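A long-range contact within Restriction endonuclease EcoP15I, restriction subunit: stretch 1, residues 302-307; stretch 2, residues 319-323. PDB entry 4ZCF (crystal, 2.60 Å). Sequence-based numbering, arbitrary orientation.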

# COMPACT_ATOMS: atom_id res chain seq x y z
N ASP C 302 15.24 -44.39 -16.94
CA ASP C 302 16.01 -43.61 -17.90
C ASP C 302 17.49 -44.06 -17.98
O ASP C 302 18.26 -43.85 -17.03
CB ASP C 302 15.92 -42.13 -17.55
N GLY C 303 17.85 -44.67 -19.11
CA GLY C 303 19.19 -45.19 -19.38
C GLY C 303 20.30 -44.16 -19.50
O GLY C 303 20.16 -43.17 -20.21
N LYS C 304 21.44 -44.42 -18.80
CA LYS C 304 22.63 -43.55 -18.80
C LYS C 304 23.95 -44.30 -19.11
O LYS C 304 24.42 -45.09 -18.29
CB LYS C 304 22.74 -42.74 -17.49
CG LYS C 304 21.77 -41.57 -17.41
CD LYS C 304 21.78 -40.90 -16.05
CE LYS C 304 20.60 -39.98 -15.85
NZ LYS C 304 20.70 -38.75 -16.67
N GLU C 305 24.53 -44.05 -20.31
CA GLU C 305 25.78 -44.66 -20.78
C GLU C 305 27.03 -44.11 -20.05
O GLU C 305 27.15 -42.90 -19.90
CB GLU C 305 25.92 -44.46 -22.29
N ALA C 306 27.96 -45.00 -19.63
CA ALA C 306 29.21 -44.63 -18.94
C ALA C 306 30.50 -45.03 -19.69
O ALA C 306 30.71 -46.22 -19.97
CB ALA C 306 29.22 -45.20 -17.53
N THR C 307 31.36 -44.04 -20.01
CA THR C 307 32.64 -44.27 -20.69
C THR C 307 33.79 -43.87 -19.77
O THR C 307 33.94 -42.68 -19.49
CB THR C 307 32.69 -43.50 -22.01
N PHE C 319 29.38 -49.70 -20.51
CA PHE C 319 28.37 -50.01 -19.49
C PHE C 319 27.28 -48.92 -19.39
O PHE C 319 27.59 -47.73 -19.36
CB PHE C 319 29.04 -50.22 -18.13
N LYS C 320 25.99 -49.35 -19.35
CA LYS C 320 24.82 -48.47 -19.25
C LYS C 320 23.93 -48.87 -18.05
O LYS C 320 23.68 -50.06 -17.85
CB LYS C 320 24.01 -48.52 -20.54
N LEU C 321 23.47 -47.87 -17.26
CA LEU C 321 22.62 -48.07 -16.06
C LEU C 321 21.23 -47.44 -16.21
O LEU C 321 21.08 -46.46 -16.94
CB LEU C 321 23.32 -47.53 -14.82
N ALA C 322 20.22 -48.01 -15.53
CA ALA C 322 18.84 -47.53 -15.55
C ALA C 322 18.54 -46.59 -14.34
O ALA C 322 18.83 -46.96 -13.19
CB ALA C 322 17.87 -48.70 -15.58
N LYS C 323 17.97 -45.39 -14.63
CA LYS C 323 17.64 -44.31 -13.69
C LYS C 323 18.85 -43.82 -12.89
O LYS C 323 19.93 -43.61 -13.45
CB LYS C 323 16.51 -44.72 -12.75

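Strands 303-307 and 320-322 run antiparallel, their axes at 154° and 4.5 Å apart at closest approach. Lys304 and Leu321 form the hydrogen-bonded pair at the centre: Lys304 N donates to Leu321 O (2.8 Å) and Leu321 N to Lys304 O (3.1 Å), both nearly straight. The flanking pairs, Gly303 with Ala322 and Glu305 with Lys320, share no hydrogen bond, and their CA atoms draw closer, to 4.5 and 4.2 Å, against 5.3 Å in the central pair. Ala306 N continues the ladder to Phe319 O (2.8 Å). At the other end Lys323 N reaches Asp302 O (2.9 Å), but at a more bent 137°. CA-H...O contacts supplement these bonds, from Gly303 CA to Leu321 O (3.3 Å) and from Lys320 CA to Lys304 O (3.5 Å).

Since the backbone makes every hydrogen bond here, many residue types could serve. Gly303 sits in an ordinary extended conformation with room for a CB, so the strand does not demand glycine. Small Ala322 lies on the same face as Glu305 and Lys320, whose opposite charges would suit neighbours, although their side chains are modelled only to CB. Lys304 and Leu321 share the other face; the long Lys304 chain passes Lys323, its CD 4.2 Å from Lys323 O in a loose packing contact, before its end leads away.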